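Local structure of reducing end xylose-releasing exo-oligoxylanase (Bacillus halodurans, 1WU4) at residues 7-12 and 276-281; 52-57 and 88-93; 101-106 and 121-126; 286-291 and 331-336. The protein hydrolyses xylooligosaccharides of three or more units, releasing xylose from the reducing end with inversion of anomeric configuration. The protein carries 1 engineered substitution. All coordinates share one frame; numbering follows the deposited sequence.

Contact 1 (7-12 and 276-281)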
loop_
_atom_site.group_PDB
_atom_site.type_symbol
_atom_site.label_atom_id
_atom_site.label_comp_id
_atom_site.label_asym_id
_atom_site.label_seq_id
_atom_site.Cartn_x
_atom_site.Cartn_y
_atom_site.Cartn_z
ATOM N N GLY A 7 -19.759 -2.673 -3.165
ATOM C CA GLY A 7 -18.439 -3.269 -3.070
ATOM C C GLY A 7 -18.390 -4.743 -2.715
ATOM O O GLY A 7 -19.373 -5.326 -2.252
ATOM N N ALA A 8 -17.223 -5.344 -2.933
ATOM C CA ALA A 8 -17.001 -6.755 -2.644
ATOM C C ALA A 8 -17.183 -7.069 -1.161
ATOM O O ALA A 8 -17.474 -8.205 -0.793
ATOM C CB ALA A 8 -15.608 -7.158 -3.096
ATOM N N PHE A 9 -16.998 -6.066 -0.308
ATOM C CA PHE A 9 -17.172 -6.253 1.129
ATOM C C PHE A 9 -18.581 -6.786 1.390
ATOM O O PHE A 9 -18.801 -7.589 2.299
ATOM C CB PHE A 9 -16.989 -4.917 1.854
ATOM C CG PHE A 9 -17.382 -4.947 3.308
ATOM C CD1 PHE A 9 -16.503 -5.421 4.277
ATOM C CD2 PHE A 9 -18.636 -4.492 3.706
ATOM C CE1 PHE A 9 -16.867 -5.439 5.623
ATOM C CE2 PHE A 9 -19.011 -4.508 5.049
ATOM C CZ PHE A 9 -18.123 -4.982 6.010
ATOM N N TYR A 10 -19.528 -6.330 0.575
ATOM C CA TYR A 10 -20.930 -6.720 0.706
ATOM C C TYR A 10 -21.316 -7.943 -0.125
ATOM O O TYR A 10 -21.948 -8.868 0.381
ATOM C CB TYR A 10 -21.823 -5.543 0.305
ATOM C CG TYR A 10 -21.547 -4.275 1.082
ATOM C CD1 TYR A 10 -22.005 -4.121 2.389
ATOM C CD2 TYR A 10 -20.807 -3.237 0.515
ATOM C CE1 TYR A 10 -21.733 -2.960 3.115
ATOM C CE2 TYR A 10 -20.529 -2.076 1.231
ATOM C CZ TYR A 10 -20.994 -1.944 2.529
ATOM O OH TYR A 10 -20.717 -0.798 3.242
ATOM N N THR A 11 -20.933 -7.942 -1.398
ATOM C CA THR A 11 -21.267 -9.040 -2.306
ATOM C C THR A 11 -20.384 -10.272 -2.150
ATOM O O THR A 11 -20.793 -11.383 -2.492
ATOM C CB THR A 11 -21.157 -8.595 -3.767
ATOM O OG1 THR A 11 -19.782 -8.342 -4.078
ATOM C CG2 THR A 11 -21.962 -7.330 -4.005
ATOM N N ARG A 12 -19.174 -10.065 -1.645
ATOM C CA ARG A 12 -18.208 -11.141 -1.462
ATOM C C ARG A 12 -17.753 -11.690 -2.815
ATOM O O ARG A 12 -17.217 -12.795 -2.904
ATOM C CB ARG A 12 -18.793 -12.258 -0.587
ATOM C CG ARG A 12 -19.241 -11.784 0.796
ATOM C CD ARG A 12 -18.154 -10.958 1.484
ATOM N NE ARG A 12 -18.571 -10.451 2.790
ATOM C CZ ARG A 12 -18.619 -11.182 3.900
ATOM N NH1 ARG A 12 -18.273 -12.462 3.870
ATOM N NH2 ARG A 12 -19.012 -10.633 5.042
ATOM N N GLU A 276 -13.355 -1.042 -5.280
ATOM C CA GLU A 276 -13.706 -2.450 -5.426
ATOM C C GLU A 276 -14.248 -3.047 -4.133
ATOM O O GLU A 276 -15.258 -3.750 -4.140
ATOM C CB GLU A 276 -12.492 -3.258 -5.887
ATOM C CG GLU A 276 -12.751 -4.756 -6.051
ATOM C CD GLU A 276 -13.970 -5.063 -6.904
ATOM O OE1 GLU A 276 -14.284 -4.267 -7.813
ATOM O OE2 GLU A 276 -14.607 -6.114 -6.675
ATOM N N TRP A 277 -13.575 -2.766 -3.022
ATOM C CA TRP A 277 -13.990 -3.298 -1.730
ATOM C C TRP A 277 -15.248 -2.664 -1.142
ATOM O O TRP A 277 -16.159 -3.371 -0.706
ATOM C CB TRP A 277 -12.858 -3.154 -0.710
ATOM C CG TRP A 277 -11.741 -4.150 -0.853
ATOM C CD1 TRP A 277 -11.575 -5.079 -1.844
ATOM C CD2 TRP A 277 -10.627 -4.304 0.033
ATOM N NE1 TRP A 277 -10.421 -5.803 -1.625
ATOM C CE2 TRP A 277 -9.823 -5.344 -0.481
ATOM C CE3 TRP A 277 -10.229 -3.660 1.215
ATOM C CZ2 TRP A 277 -8.640 -5.757 0.147
ATOM C CZ3 TRP A 277 -9.051 -4.073 1.839
ATOM C CH2 TRP A 277 -8.272 -5.109 1.301
ATOM N N PHE A 278 -15.306 -1.338 -1.126
ATOM C CA PHE A 278 -16.448 -0.668 -0.522
ATOM C C PHE A 278 -17.409 0.076 -1.434
ATOM O O PHE A 278 -18.319 0.755 -0.956
ATOM C CB PHE A 278 -15.942 0.233 0.604
ATOM C CG PHE A 278 -15.445 -0.540 1.787
ATOM C CD1 PHE A 278 -16.344 -1.067 2.710
ATOM C CD2 PHE A 278 -14.091 -0.827 1.931
ATOM C CE1 PHE A 278 -15.904 -1.873 3.753
ATOM C CE2 PHE A 278 -13.641 -1.634 2.972
ATOM C CZ PHE A 278 -14.547 -2.159 3.886
ATOM N N GLY A 279 -17.224 -0.066 -2.741
ATOM C CA GLY A 279 -18.125 0.579 -3.680
ATOM C C GLY A 279 -17.571 1.776 -4.418
ATOM O O GLY A 279 -16.770 2.549 -3.887
ATOM N N GLY A 280 -18.012 1.935 -5.658
ATOM C CA GLY A 280 -17.555 3.056 -6.453
ATOM C C GLY A 280 -18.192 4.342 -5.972
ATOM O O GLY A 280 -19.094 4.327 -5.132
ATOM N N SER A 281 -17.706 5.462 -6.491
ATOM C CA SER A 281 -18.242 6.767 -6.133
ATOM C C SER A 281 -18.007 7.691 -7.312
ATOM O O SER A 281 -17.114 7.457 -8.127
ATOM C CB SER A 281 -17.547 7.328 -4.886
ATOM O OG SER A 281 -16.192 7.649 -5.146
HETATM O O HOH W 1 -20.885 -0.509 -1.692
HETATM O O HOH W 2 -19.336 0.980 1.663
#

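Contact 2 (52-57 and 88-93)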
loop_
_atom_site.group_PDB
_atom_site.type_symbol
_atom_site.label_atom_id
_atom_site.label_comp_id
_atom_site.label_asym_id
_atom_site.label_seq_id
_atom_site.Cartn_x
_atom_site.Cartn_y
_atom_site.Cartn_z
ATOM N N VAL A 52 15.818 -16.932 4.750
ATOM C CA VAL A 52 16.975 -17.096 5.623
ATOM C C VAL A 52 16.690 -18.201 6.634
ATOM O O VAL A 52 15.715 -18.131 7.382
ATOM C CB VAL A 52 17.289 -15.788 6.384
ATOM C CG1 VAL A 52 18.521 -15.977 7.257
ATOM C CG2 VAL A 52 17.506 -14.652 5.398
ATOM N N GLY A 53 17.541 -19.221 6.655
ATOM C CA GLY A 53 17.336 -20.320 7.579
ATOM C C GLY A 53 16.014 -21.008 7.300
ATOM O O GLY A 53 15.571 -21.066 6.153
ATOM N N ASP A 54 15.372 -21.524 8.343
ATOM C CA ASP A 54 14.095 -22.206 8.174
ATOM C C ASP A 54 12.908 -21.488 8.804
ATOM O O ASP A 54 11.806 -22.032 8.838
ATOM C CB ASP A 54 14.177 -23.630 8.730
ATOM C CG ASP A 54 14.505 -24.651 7.660
ATOM O OD1 ASP A 54 13.708 -24.786 6.705
ATOM O OD2 ASP A 54 15.555 -25.318 7.770
ATOM N N ASP A 55 13.121 -20.272 9.296
ATOM C CA ASP A 55 12.031 -19.526 9.914
ATOM C C ASP A 55 12.106 -18.019 9.695
ATOM O O ASP A 55 11.342 -17.264 10.295
ATOM C CB ASP A 55 11.977 -19.820 11.418
ATOM C CG ASP A 55 13.264 -19.457 12.133
ATOM O OD1 ASP A 55 13.310 -19.603 13.373
ATOM O OD2 ASP A 55 14.228 -19.031 11.463
ATOM N N LEU A 56 13.020 -17.580 8.837
ATOM C CA LEU A 56 13.167 -16.156 8.558
ATOM C C LEU A 56 13.098 -15.854 7.068
ATOM O O LEU A 56 13.265 -16.742 6.231
ATOM C CB LEU A 56 14.493 -15.642 9.125
ATOM C CG LEU A 56 14.604 -15.585 10.652
ATOM C CD1 LEU A 56 16.044 -15.305 11.053
ATOM C CD2 LEU A 56 13.673 -14.507 11.192
ATOM N N GLY A 57 12.847 -14.588 6.750
ATOM C CA GLY A 57 12.760 -14.161 5.368
ATOM C C GLY A 57 12.487 -12.672 5.308
ATOM O O GLY A 57 12.016 -12.088 6.285
ATOM N N PHE A 88 4.618 -15.827 4.971
ATOM C CA PHE A 88 4.092 -14.806 5.869
ATOM C C PHE A 88 4.835 -14.829 7.201
ATOM O O PHE A 88 5.320 -13.801 7.673
ATOM C CB PHE A 88 2.603 -15.054 6.123
ATOM C CG PHE A 88 1.931 -13.974 6.924
ATOM C CD1 PHE A 88 1.180 -12.987 6.288
ATOM C CD2 PHE A 88 2.041 -13.943 8.311
ATOM C CE1 PHE A 88 0.546 -11.987 7.024
ATOM C CE2 PHE A 88 1.411 -12.944 9.056
ATOM C CZ PHE A 88 0.660 -11.964 8.409
ATOM N N ASP A 89 4.915 -16.013 7.803
ATOM C CA ASP A 89 5.579 -16.180 9.093
ATOM C C ASP A 89 7.071 -15.868 9.057
ATOM O O ASP A 89 7.610 -15.308 10.009
ATOM C CB ASP A 89 5.347 -17.599 9.619
ATOM C CG ASP A 89 3.925 -17.813 10.105
ATOM O OD1 ASP A 89 3.556 -18.972 10.397
ATOM O OD2 ASP A 89 3.173 -16.817 10.205
ATOM N N ARG A 90 7.740 -16.231 7.967
ATOM C CA ARG A 90 9.164 -15.947 7.846
ATOM C C ARG A 90 9.396 -14.434 7.872
ATOM O O ARG A 90 10.298 -13.944 8.552
ATOM C CB ARG A 90 9.721 -16.534 6.545
ATOM C CG ARG A 90 10.036 -18.029 6.603
ATOM C CD ARG A 90 10.432 -18.542 5.224
ATOM N NE ARG A 90 10.810 -19.955 5.222
ATOM C CZ ARG A 90 12.006 -20.414 5.576
ATOM N NH1 ARG A 90 12.957 -19.576 5.966
ATOM N NH2 ARG A 90 12.254 -21.717 5.531
ATOM N N ILE A 91 8.567 -13.698 7.137
ATOM C CA ILE A 91 8.685 -12.244 7.069
ATOM C C ILE A 91 8.310 -11.576 8.394
ATOM O O ILE A 91 9.028 -10.701 8.884
ATOM C CB ILE A 91 7.785 -11.672 5.946
ATOM C CG1 ILE A 91 8.263 -12.184 4.584
ATOM C CG2 ILE A 91 7.807 -10.148 5.982
ATOM C CD1 ILE A 91 7.333 -11.834 3.434
ATOM N N TRP A 92 7.186 -11.986 8.970
ATOM C CA TRP A 92 6.728 -11.414 10.231
ATOM C C TRP A 92 7.737 -11.701 11.345
ATOM O O TRP A 92 7.993 -10.853 12.197
ATOM C CB TRP A 92 5.353 -11.989 10.581
ATOM C CG TRP A 92 4.772 -11.513 11.882
ATOM C CD1 TRP A 92 4.223 -12.295 12.856
ATOM C CD2 TRP A 92 4.647 -10.156 12.340
ATOM N NE1 TRP A 92 3.763 -11.516 13.889
ATOM C CE2 TRP A 92 4.009 -10.200 13.600
ATOM C CE3 TRP A 92 5.008 -8.909 11.809
ATOM C CZ2 TRP A 92 3.724 -9.047 14.341
ATOM C CZ3 TRP A 92 4.723 -7.759 12.549
ATOM C CH2 TRP A 92 4.087 -7.840 13.802
ATOM N N ASN A 93 8.319 -12.896 11.328
ATOM C CA ASN A 93 9.303 -13.264 12.337
ATOM C C ASN A 93 10.527 -12.348 12.237
ATOM O O ASN A 93 11.025 -11.855 13.250
ATOM C CB ASN A 93 9.710 -14.731 12.162
ATOM C CG ASN A 93 10.548 -15.245 13.316
ATOM O OD1 ASN A 93 10.266 -14.955 14.481
ATOM N ND2 ASN A 93 11.577 -16.025 13.000
HETATM O O HOH W 3 13.225 -17.334 14.948
#

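Contact 3 (101-106 and 121-126)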
loop_
_atom_site.group_PDB
_atom_site.type_symbol
_atom_site.label_atom_id
_atom_site.label_comp_id
_atom_site.label_asym_id
_atom_site.label_seq_id
_atom_site.Cartn_x
_atom_site.Cartn_y
_atom_site.Cartn_z
ATOM N N MET A 101 10.650 -2.093 17.805
ATOM C CA MET A 101 11.413 -1.325 18.780
ATOM C C MET A 101 10.871 -1.405 20.198
ATOM O O MET A 101 9.701 -1.131 20.448
ATOM C CB MET A 101 11.479 0.140 18.348
ATOM C CG MET A 101 12.206 0.352 17.033
ATOM S SD MET A 101 12.331 2.088 16.555
ATOM C CE MET A 101 10.705 2.366 15.843
ATOM N N THR A 102 11.742 -1.774 21.131
ATOM C CA THR A 102 11.363 -1.875 22.531
ATOM C C THR A 102 11.865 -0.668 23.314
ATOM O O THR A 102 11.469 -0.460 24.458
ATOM C CB THR A 102 11.955 -3.134 23.184
ATOM O OG1 THR A 102 13.380 -3.116 23.039
ATOM C CG2 THR A 102 11.391 -4.388 22.538
ATOM N N GLU A 103 12.730 0.129 22.691
ATOM C CA GLU A 103 13.304 1.295 23.355
ATOM C C GLU A 103 13.181 2.566 22.525
ATOM O O GLU A 103 12.946 2.515 21.317
ATOM C CB GLU A 103 14.782 1.036 23.652
ATOM C CG GLU A 103 15.052 -0.315 24.293
ATOM C CD GLU A 103 16.528 -0.660 24.335
ATOM O OE1 GLU A 103 17.180 -0.644 23.268
ATOM O OE2 GLU A 103 17.035 -0.956 25.435
ATOM N N GLY A 104 13.350 3.708 23.181
ATOM C CA GLY A 104 13.273 4.975 22.480
ATOM C C GLY A 104 11.873 5.549 22.409
ATOM O O GLY A 104 10.903 4.914 22.827
ATOM N N VAL A 105 11.772 6.752 21.856
ATOM C CA VAL A 105 10.494 7.441 21.746
ATOM C C VAL A 105 9.499 6.710 20.846
ATOM O O VAL A 105 8.291 6.911 20.965
ATOM C CB VAL A 105 10.699 8.892 21.235
ATOM C CG1 VAL A 105 10.950 8.901 19.740
ATOM C CG2 VAL A 105 9.493 9.747 21.601
ATOM N N HIS A 106 9.999 5.856 19.958
ATOM C CA HIS A 106 9.126 5.114 19.056
ATOM C C HIS A 106 8.950 3.649 19.448
ATOM O O HIS A 106 8.617 2.805 18.616
ATOM C CB HIS A 106 9.636 5.232 17.615
ATOM C CG HIS A 106 9.600 6.633 17.083
ATOM N ND1 HIS A 106 10.729 7.301 16.661
ATOM C CD2 HIS A 106 8.571 7.503 16.938
ATOM C CE1 HIS A 106 10.399 8.523 16.282
ATOM N NE2 HIS A 106 9.097 8.671 16.440
ATOM N N ASN A 121 18.747 0.906 10.800
ATOM C CA ASN A 121 19.405 2.080 10.234
ATOM C C ASN A 121 18.799 3.345 10.823
ATOM O O ASN A 121 19.330 4.441 10.652
ATOM C CB ASN A 121 19.234 2.125 8.711
ATOM C CG ASN A 121 19.998 1.030 8.004
ATOM O OD1 ASN A 121 21.167 0.786 8.301
ATOM N ND2 ASN A 121 19.346 0.369 7.053
ATOM N N SER A 122 17.683 3.177 11.521
ATOM C CA SER A 122 16.967 4.291 12.121
ATOM C C SER A 122 16.021 3.752 13.187
ATOM O O SER A 122 15.694 2.570 13.183
ATOM C CB SER A 122 16.162 5.007 11.031
ATOM O OG SER A 122 15.253 5.949 11.567
ATOM N N TRP A 123 15.605 4.614 14.109
ATOM C CA TRP A 123 14.655 4.212 15.138
ATOM C C TRP A 123 13.331 4.925 14.877
ATOM O O TRP A 123 12.472 5.014 15.747
ATOM C CB TRP A 123 15.185 4.546 16.535
ATOM C CG TRP A 123 16.072 3.474 17.113
ATOM C CD1 TRP A 123 16.820 2.563 16.421
ATOM C CD2 TRP A 123 16.337 3.238 18.500
ATOM N NE1 TRP A 123 17.538 1.776 17.293
ATOM C CE2 TRP A 123 17.260 2.169 18.576
ATOM C CE3 TRP A 123 15.888 3.828 19.690
ATOM C CZ2 TRP A 123 17.743 1.678 19.794
ATOM C CZ3 TRP A 123 16.369 3.341 20.902
ATOM C CH2 TRP A 123 17.288 2.276 20.942
ATOM N N GLY A 124 13.188 5.433 13.660
ATOM C CA GLY A 124 11.958 6.104 13.277
ATOM C C GLY A 124 11.131 5.156 12.425
ATOM O O GLY A 124 11.685 4.403 11.625
ATOM N N PRO A 125 9.799 5.162 12.578
ATOM C CA PRO A 125 8.905 4.288 11.810
ATOM C C PRO A 125 8.293 4.958 10.582
ATOM O O PRO A 125 8.423 6.164 10.386
ATOM C CB PRO A 125 7.841 3.932 12.831
ATOM C CG PRO A 125 7.658 5.249 13.538
ATOM C CD PRO A 125 9.089 5.752 13.728
ATOM N N ALA A 126 7.631 4.152 9.760
ATOM C CA ALA A 126 6.951 4.634 8.560
ATOM C C ALA A 126 5.514 4.128 8.687
ATOM O O ALA A 126 5.248 2.943 8.495
ATOM C CB ALA A 126 7.608 4.062 7.311
#

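Contact 4 (286-291 and 331-336)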
loop_
_atom_site.group_PDB
_atom_site.type_symbol
_atom_site.label_atom_id
_atom_site.label_comp_id
_atom_site.label_asym_id
_atom_site.label_seq_id
_atom_site.Cartn_x
_atom_site.Cartn_y
_atom_site.Cartn_z
ATOM N N GLU A 286 -14.303 9.982 -11.356
ATOM C CA GLU A 286 -13.849 11.217 -11.977
ATOM C C GLU A 286 -12.361 11.463 -11.732
ATOM O O GLU A 286 -11.657 11.966 -12.609
ATOM C CB GLU A 286 -14.684 12.392 -11.462
ATOM C CG GLU A 286 -16.126 12.358 -11.963
ATOM C CD GLU A 286 -17.050 13.291 -11.207
ATOM O OE1 GLU A 286 -18.229 13.399 -11.604
ATOM O OE2 GLU A 286 -16.609 13.908 -10.215
ATOM N N GLU A 287 -11.888 11.100 -10.544
ATOM C CA GLU A 287 -10.481 11.274 -10.190
ATOM C C GLU A 287 -9.593 10.375 -11.045
ATOM O O GLU A 287 -8.574 10.820 -11.576
ATOM C CB GLU A 287 -10.283 10.971 -8.701
ATOM C CG GLU A 287 -8.850 10.659 -8.265
ATOM C CD GLU A 287 -7.866 11.789 -8.503
ATOM O OE1 GLU A 287 -8.281 12.961 -8.628
ATOM O OE2 GLU A 287 -6.651 11.503 -8.550
ATOM N N ILE A 288 -9.983 9.111 -11.186
ATOM C CA ILE A 288 -9.201 8.186 -11.996
ATOM C C ILE A 288 -9.229 8.630 -13.459
ATOM O O ILE A 288 -8.218 8.547 -14.159
ATOM C CB ILE A 288 -9.720 6.738 -11.847
ATOM C CG1 ILE A 288 -9.469 6.245 -10.413
ATOM C CG2 ILE A 288 -9.036 5.825 -12.853
ATOM C CD1 ILE A 288 -8.025 6.369 -9.944
ATOM N N ASN A 289 -10.376 9.124 -13.920
ATOM C CA ASN A 289 -10.456 9.590 -15.299
ATOM C C ASN A 289 -9.495 10.756 -15.517
ATOM O O ASN A 289 -8.898 10.874 -16.583
ATOM C CB ASN A 289 -11.882 10.018 -15.658
ATOM C CG ASN A 289 -12.824 8.843 -15.801
ATOM O OD1 ASN A 289 -12.393 7.693 -15.913
ATOM N ND2 ASN A 289 -14.121 9.127 -15.819
ATOM N N LYS A 290 -9.347 11.612 -14.508
ATOM C CA LYS A 290 -8.439 12.754 -14.605
ATOM C C LYS A 290 -6.987 12.298 -14.741
ATOM O O LYS A 290 -6.256 12.773 -15.616
ATOM C CB LYS A 290 -8.563 13.654 -13.371
ATOM C CG LYS A 290 -9.881 14.401 -13.248
ATOM C CD LYS A 290 -9.916 15.213 -11.961
ATOM C CE LYS A 290 -11.298 15.792 -11.715
ATOM N NZ LYS A 290 -11.375 16.507 -10.410
ATOM N N ILE A 291 -6.566 11.383 -13.871
ATOM C CA ILE A 291 -5.198 10.885 -13.910
ATOM C C ILE A 291 -4.911 10.184 -15.234
ATOM O O ILE A 291 -3.895 10.443 -15.880
ATOM C CB ILE A 291 -4.919 9.883 -12.771
ATOM C CG1 ILE A 291 -5.103 10.557 -11.411
ATOM C CG2 ILE A 291 -3.497 9.347 -12.898
ATOM C CD1 ILE A 291 -4.911 9.610 -10.237
ATOM N N SER A 331 -8.176 1.689 -12.531
ATOM C CA SER A 331 -9.333 1.412 -13.379
ATOM C C SER A 331 -10.480 0.734 -12.632
ATOM O O SER A 331 -11.624 0.779 -13.077
ATOM C CB SER A 331 -8.921 0.554 -14.577
ATOM O OG SER A 331 -8.044 1.264 -15.434
ATOM N N LEU A 332 -10.188 0.107 -11.496
ATOM C CA LEU A 332 -11.238 -0.547 -10.720
ATOM C C LEU A 332 -12.242 0.482 -10.199
ATOM O O LEU A 332 -13.362 0.133 -9.829
ATOM C CB LEU A 332 -10.632 -1.327 -9.547
ATOM C CG LEU A 332 -9.894 -2.618 -9.913
ATOM C CD1 LEU A 332 -9.083 -3.098 -8.720
ATOM C CD2 LEU A 332 -10.892 -3.683 -10.347
ATOM N N ALA A 333 -11.837 1.751 -10.177
ATOM C CA ALA A 333 -12.706 2.828 -9.710
ATOM C C ALA A 333 -13.413 3.545 -10.861
ATOM O O ALA A 333 -14.197 4.462 -10.634
ATOM C CB ALA A 333 -11.902 3.830 -8.885
ATOM N N SER A 334 -13.132 3.131 -12.092
ATOM C CA SER A 334 -13.768 3.734 -13.264
ATOM C C SER A 334 -13.726 2.710 -14.391
ATOM O O SER A 334 -13.079 2.919 -15.420
ATOM C CB SER A 334 -13.028 5.004 -13.682
ATOM O OG SER A 334 -13.783 5.728 -14.641
ATOM N N VAL A 335 -14.428 1.600 -14.191
ATOM C CA VAL A 335 -14.437 0.521 -15.171
ATOM C C VAL A 335 -14.960 0.922 -16.548
ATOM O O VAL A 335 -14.608 0.302 -17.552
ATOM C CB VAL A 335 -15.245 -0.688 -14.652
ATOM C CG1 VAL A 335 -14.637 -1.193 -13.352
ATOM C CG2 VAL A 335 -16.693 -0.300 -14.445
ATOM N N ASP A 336 -15.792 1.958 -16.596
ATOM C CA ASP A 336 -16.343 2.432 -17.863
ATOM C C ASP A 336 -15.659 3.718 -18.314
ATOM O O ASP A 336 -16.126 4.390 -19.235
ATOM C CB ASP A 336 -17.849 2.675 -17.732
ATOM C CG ASP A 336 -18.620 1.407 -17.429
ATOM O OD1 ASP A 336 -18.501 0.437 -18.208
ATOM O OD2 ASP A 336 -19.351 1.379 -16.415
#

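Contact 1 (7-12 and 276-281)
Glu276 offers its backbone O to Ala8 N at 2.8 Å, in a nearly straight bond (173° at the hydrogen). Its side chain bends at chi2, and OE2 lies 3.9 Å from Ala8 CB, but the main polar partner of OE2 is the backbone N of Arg15. The CB of Trp277 points away from 7-12, and its indole packs on Leu206, Leu135 and Phe139, so this residue meets the short helix through its carbonyl. Trp277 O accepts from Phe9 N at 2.9 Å and receives a CA-H...O contact from Gly7, the N-cap residue, whose CA lies 3.3 Å from that oxygen.

At Phe278 the side chains take over. With Phe9 CG anti to the backbone N (chi1 170°), its ring comes up beside Phe278, and Phe278 CE1 presses over one face at 3.4 Å from Phe9 CG. The rings meet obliquely, their planes 31° apart. Phe278 O is met by two bridging waters, one shared with Gly7 N and the other with Tyr10 OH. Gly279, with positive phi, then takes the chain out of helix and passes 3.9 Å from Gly7, CA to CA.

In this corner of the (alpha/alpha)6 barrel, N-H groups at the N-terminal end of helix 8-11 pair with carbonyls at the C-terminal end of helix 265-278.

Contact 2 (52-57 and 88-93)
Arg90 reaches out from helix 85-99 across Leu56 and into the turn at 53-55. Its CB rests against Leu56 C at 3.5 Å, and CG and CD pass alongside Leu56 O, the chain staying extended as far as NE. NE looks toward Glu51, a long and weak ion pair. The guanidinium then slides under the turn, with Asp54 O over one face and the accepting carbonyl oxygens at its edge. NH1 binds two of them in plane: Leu56 O at 2.9 Å and Gly53 O at 3.0 Å, the latter approached from well above its carbonyl plane. NH2 adds a weak bond to Gly53 O and a loose salt bridge to Asp54 OD1 at 3.6 Å, the two side chains lying side by side.

One turn further along the helix, Asn93 ND2 donates to Asp55 O at 3.0 Å and presses close to Leu56 CD2 (3.2 Å). A water links the same ND2 to Asp55 OD1.

Leu56 O is thus gripped twice, by Arg90 NH1 and by Val52 N, its partner in the strand pairing. The contact fastens the turn of the beta-hairpin formed by strands 49-52 and 56-59 to helix 85-99, largely through backbone carbonyls.

Contact 3 (101-106 and 121-126)
Met101 and His106 share a first torsion, chi1 about -63°, that sets CG anti to the carbonyl carbon and beside the backbone N, and in both the CB points toward 121-126. In the methionine, SD comes to lie only 3.0 Å from Trp123 O, a tight approach, and the bend at chi3 (-81°) brings CE to the same oxygen. SD is also placed obliquely to the indole, 4.6 Å from the centroid of its five-membered ring, in a Met-aromatic contact. Trp123 O serves His106 as well: ND1 gives it a weak hydrogen bond of 3.0 Å, bent to 131° at the hydrogen, with the oxygen near the imidazole plane.

Pro125 CD sits over the centre of one imidazole face, 3.6 Å from the centroid, as a CH-pi contact, while Val105 CG1 covers the opposite face. The imidazole is therefore clamped flat between two aliphatic groups. Out at the surface, the benzo end of the indole reaches the backbone of Glu103, CZ3 lying 3.5 Å from its O, and CH2 comes 3.7 Å from Glu103 OE1. Just before the tryptophan in sequence, Ser122 OG accepts from Gly124 N in an ST turn.

Both segments are irregular: 101-106 follows helix 85-99, and the loop 121-126 leads into helix 127-144. Strand 113-114 lies between them in sequence. The backbones of Met101 and Gly124 also bond to the connecting loop, at Gly108, Tyr109 and Trp112.

Contact 4 (286-291 and 331-336)
Ile288 lays its CG1 branch against Ala333 CB at 3.8 Å, while its other branch, CG2, lies 4.2 Å from both Ser334 CB and Ser331 N. Ala333 has further apolar company on helix 265-278, from Ile271 and Ala275, so the isoleucine meets a methyl group already seated in the protein interior.

The next helix residue adds the polar link. Ser334 OG stands anti to its own backbone N (chi1 -169°), which places the hydroxyl where it donates to Asn289 OD1 at 2.7 Å. The donor arrives at 117° to the C=O and tilted 33° from the amide plane. The asparagine side chain also touches Pro338, further along the same loop. Ser331 OG bonds Gln292, one residue past 286-291 on the same helix, and Ala340 O.

Chemically, then, the polar link between these two segments is one short, uncharged hydrogen bond beside a small patch of aliphatic packing, and Ser331 OG adds a second tie from the loop to helix 282-295 through Gln292. The Ser334 bond satisfies a buried serine hydroxyl, and because neither partner ionises in the normal range, the link itself should depend little on pH.

In the fold
The four contacts tie together separate parts of one helical barrel. Contacts 1 and 4 are neighbours, their centres 16 Å apart: helices 265-278 and 282-295 follow each other in the chain, and Glu276 OE1 packs 4.3 Å from Leu332 CD2. Contacts 2 and 3 lie 21 Å apart, centre to centre, and share no touch, though helix 85-99 of contact 2 runs on toward the loop of contact 3. Contact 4 is across the chain's centre from both. Contacts 2 and 3 come nearest the catalytic centre: the side chains of Ile91 and Pro125 are each about 11 Å from that of Glu70, the probable proton donor. Contacts 1 and 4 are remote from it.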